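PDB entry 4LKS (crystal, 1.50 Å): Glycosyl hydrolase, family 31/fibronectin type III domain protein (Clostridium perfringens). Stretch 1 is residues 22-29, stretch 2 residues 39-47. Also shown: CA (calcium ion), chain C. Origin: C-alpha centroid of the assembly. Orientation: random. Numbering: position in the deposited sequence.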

# COMPACT_ATOMS: atom_id res chain seq x y z
N ASP A 22 -9.06 6.96 10.54
CA ASP A 22 -8.65 5.94 11.49
C ASP A 22 -8.63 4.57 10.82
O ASP A 22 -9.49 4.26 9.99
CB ASP A 22 -9.57 5.93 12.71
CG ASP A 22 -9.07 5.01 13.80
OD1 ASP A 22 -8.13 5.40 14.52
OD2 ASP A 22 -9.60 3.89 13.92
N SER A 23 -7.66 3.74 11.21
CA SER A 23 -7.54 2.41 10.61
C SER A 23 -8.79 1.55 10.80
O SER A 23 -9.04 0.64 10.03
CB SER A 23 -6.29 1.67 11.11
OG SER A 23 -6.39 1.33 12.48
N SER A 24 -9.59 1.85 11.83
CA SER A 24 -10.84 1.11 12.03
C SER A 24 -11.83 1.26 10.87
O SER A 24 -12.75 0.45 10.72
CB SER A 24 -11.51 1.51 13.34
OG SER A 24 -11.99 2.83 13.28
N LYS A 25 -11.63 2.30 10.05
CA LYS A 25 -12.48 2.55 8.89
C LYS A 25 -12.07 1.72 7.67
O LYS A 25 -12.72 1.81 6.62
CB LYS A 25 -12.43 4.02 8.51
CG LYS A 25 -12.71 4.98 9.65
CD LYS A 25 -14.08 4.75 10.23
CE LYS A 25 -14.37 5.75 11.34
NZ LYS A 25 -15.58 5.34 12.10
N LEU A 26 -11.03 0.91 7.82
CA LEU A 26 -10.41 0.19 6.70
C LEU A 26 -10.51 -1.32 6.88
O LEU A 26 -10.37 -1.84 7.99
CB LEU A 26 -8.92 0.54 6.60
CG LEU A 26 -8.54 2.02 6.60
CD1 LEU A 26 -7.02 2.16 6.50
CD2 LEU A 26 -9.24 2.75 5.47
N GLU A 27 -10.71 -2.03 5.77
CA GLU A 27 -10.73 -3.49 5.78
C GLU A 27 -10.03 -4.02 4.53
O GLU A 27 -10.44 -3.72 3.40
CB GLU A 27 -12.17 -4.01 5.83
CG GLU A 27 -12.24 -5.53 5.87
CD GLU A 27 -13.64 -6.10 5.68
OE1 GLU A 27 -14.59 -5.34 5.42
OE2 GLU A 27 -13.77 -7.35 5.79
N ALA A 28 -8.98 -4.82 4.71
CA ALA A 28 -8.34 -5.47 3.57
C ALA A 28 -9.22 -6.64 3.15
O ALA A 28 -9.41 -7.59 3.91
CB ALA A 28 -6.94 -5.95 3.92
N ILE A 29 -9.75 -6.58 1.93
CA ILE A 29 -10.70 -7.61 1.50
C ILE A 29 -10.13 -8.59 0.50
O ILE A 29 -10.71 -9.64 0.26
CB ILE A 29 -12.01 -7.00 0.95
CG1 ILE A 29 -11.73 -6.14 -0.29
CG2 ILE A 29 -12.74 -6.21 2.03
CD1 ILE A 29 -12.98 -5.89 -1.11
CA CA C . 0.49 -3.24 10.01
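Stretch 2 (39-47) YKENAVDGD

Stretch 2 runs beside stretch 1 in the opposite sense: its later residues lie beside the start of stretch 1 and its earlier residues beside the end. The CA atoms of Ser 23 and Gly 46 are 5.4 Å apart, those of Ala 28 and Glu 41 5.0 Å. No direct hydrogen bond joins the two, so the 383 Å² buried between them rests on close packing, supplemented by water. Stretch 1 makes a short 3-10 turn at residues 23-25 and continues as a strand from Leu 26. Stretch 2 has a 3-10 segment at residues 40-43, and the calcium ion is bound by Asn 42 O and Asp 47 O at 2.3 Å each and by Asp 45 OD1 at 2.5 Å, with further ligands elsewhere in the structure.

Asp 22 does not touch stretch 2 but shapes the turn that follows. Its OD2 accepts from Ser 24 N at 2.9 Å and Ser 24 OG at 2.7 Å, while Asp 22 O accepts from Lys 25 N at 2.9 Å. Ser 23, pointing toward stretch 2, is the first residue in contact. Its CB is 3.5 Å from Val 44 O and 3.6 Å from Gly 46 N, a closeness that a small side chain allows. Gly 46 is equally apt: an ideal CB there would lie 2.8 Å from Ser 23 OG, a clash, and its positive phi of 69° by itself favours glycine. Water 1 bridges the backbones here, 2.9 Å from both Ser 23 O and Val 44 O.

Ser 24 and Lys 25 leave stretch 2 untouched. The turn closes with Leu 26 N donating to Ser 23 O at 3.0 Å, and the strand then alternates its side chains. Leu 26 points toward stretch 2 and sets CD1 3.8 Å from CG1 of Val 44, a contact between branched apolar side chains that suits the buried valine. Glu 27 points away, as befits a charged residue in an exposed position.

Ala 28 again points inward, where the fit is tightest. Its CB is 3.3 Å from Lys 40 O and 4.1 Å from Val 44 CG2, so the small methyl group sits close against the 3-10 backbone while meeting the valine. Lys 40 O also accepts from Ala 43 N at 3.0 Å, a bond of the 3-10 turn itself. Water 2 adds a polar link, donating to Ala 28 O and Glu 41 OE2, each at 2.7 Å.

Ile 29 points its CB away, and its backbone provides the closest contact with Lys 40: Ile 29 C is 3.5 Å from Lys 40 CE. The long aliphatic part of the lysine can thus pack along the strand while its charged end finds a partner within stretch 2, in a salt bridge of 2.9 Å from Lys 40 NZ to Glu 41 OE2.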

# COMPACT_ATOMS: atom_id res chain seq x y z
N TYR A 39 -0.63 -11.47 6.85
CA TYR A 39 -1.92 -11.42 6.19
C TYR A 39 -2.27 -10.03 5.68
O TYR A 39 -1.74 -9.02 6.16
CB TYR A 39 -3.02 -11.90 7.15
CG TYR A 39 -2.74 -13.26 7.75
CD1 TYR A 39 -2.57 -14.37 6.93
CD2 TYR A 39 -2.67 -13.43 9.12
CE1 TYR A 39 -2.31 -15.62 7.47
CE2 TYR A 39 -2.41 -14.68 9.67
CZ TYR A 39 -2.24 -15.76 8.83
OH TYR A 39 -1.99 -17.01 9.35
N LYS A 40 -3.17 -9.99 4.69
CA LYS A 40 -3.59 -8.73 4.10
C LYS A 40 -4.11 -7.72 5.13
O LYS A 40 -3.88 -6.51 5.00
CB LYS A 40 -4.63 -8.99 3.00
CG LYS A 40 -5.93 -9.62 3.47
CD LYS A 40 -6.75 -10.10 2.26
CE LYS A 40 -8.17 -10.47 2.66
NZ LYS A 40 -8.24 -11.68 3.54
N GLU A 41 -4.78 -8.20 6.18
CA GLU A 41 -5.37 -7.30 7.18
C GLU A 41 -4.29 -6.49 7.90
O GLU A 41 -4.54 -5.36 8.37
CB GLU A 41 -6.19 -8.12 8.19
CG GLU A 41 -7.46 -8.78 7.62
CD GLU A 41 -7.22 -10.08 6.85
OE1 GLU A 41 -6.12 -10.66 6.91
OE2 GLU A 41 -8.18 -10.54 6.18
N ASN A 42 -3.08 -7.05 7.95
CA ASN A 42 -1.96 -6.39 8.60
C ASN A 42 -1.57 -5.09 7.90
O ASN A 42 -0.85 -4.27 8.47
CB ASN A 42 -0.74 -7.32 8.64
CG ASN A 42 -0.92 -8.50 9.58
OD1 ASN A 42 -1.96 -8.65 10.24
ND2 ASN A 42 0.09 -9.35 9.64
N ALA A 43 -2.03 -4.90 6.67
CA ALA A 43 -1.65 -3.69 5.96
C ALA A 43 -2.45 -2.50 6.44
O ALA A 43 -2.07 -1.35 6.16
CB ALA A 43 -1.85 -3.87 4.46
N VAL A 44 -3.57 -2.73 7.12
CA VAL A 44 -4.41 -1.58 7.47
C VAL A 44 -4.89 -1.66 8.91
O VAL A 44 -5.99 -1.22 9.24
CB VAL A 44 -5.60 -1.38 6.51
CG1 VAL A 44 -5.12 -0.83 5.16
CG2 VAL A 44 -6.37 -2.68 6.32
N ASP A 45 -4.03 -2.20 9.77
CA ASP A 45 -4.40 -2.37 11.18
C ASP A 45 -3.84 -1.28 12.10
O ASP A 45 -3.92 -1.39 13.34
CB ASP A 45 -3.99 -3.76 11.69
CG ASP A 45 -2.50 -4.00 11.64
OD1 ASP A 45 -1.74 -3.12 11.17
OD2 ASP A 45 -2.08 -5.09 12.10
N GLY A 46 -3.27 -0.23 11.51
CA GLY A 46 -2.70 0.86 12.30
C GLY A 46 -1.44 0.49 13.08
O GLY A 46 -1.00 1.26 13.94
N ASP A 47 -0.87 -0.67 12.76
CA ASP A 47 0.27 -1.21 13.51
C ASP A 47 1.52 -1.29 12.64
O ASP A 47 1.55 -2.01 11.62
CB ASP A 47 -0.11 -2.60 14.02
CG ASP A 47 0.83 -3.14 15.06
OD1 ASP A 47 1.96 -2.62 15.23
OD2 ASP A 47 0.41 -4.11 15.72
O HOH W 1 -8.52 -2.18 10.21
O HOH W 2 -10.55 -9.23 5.80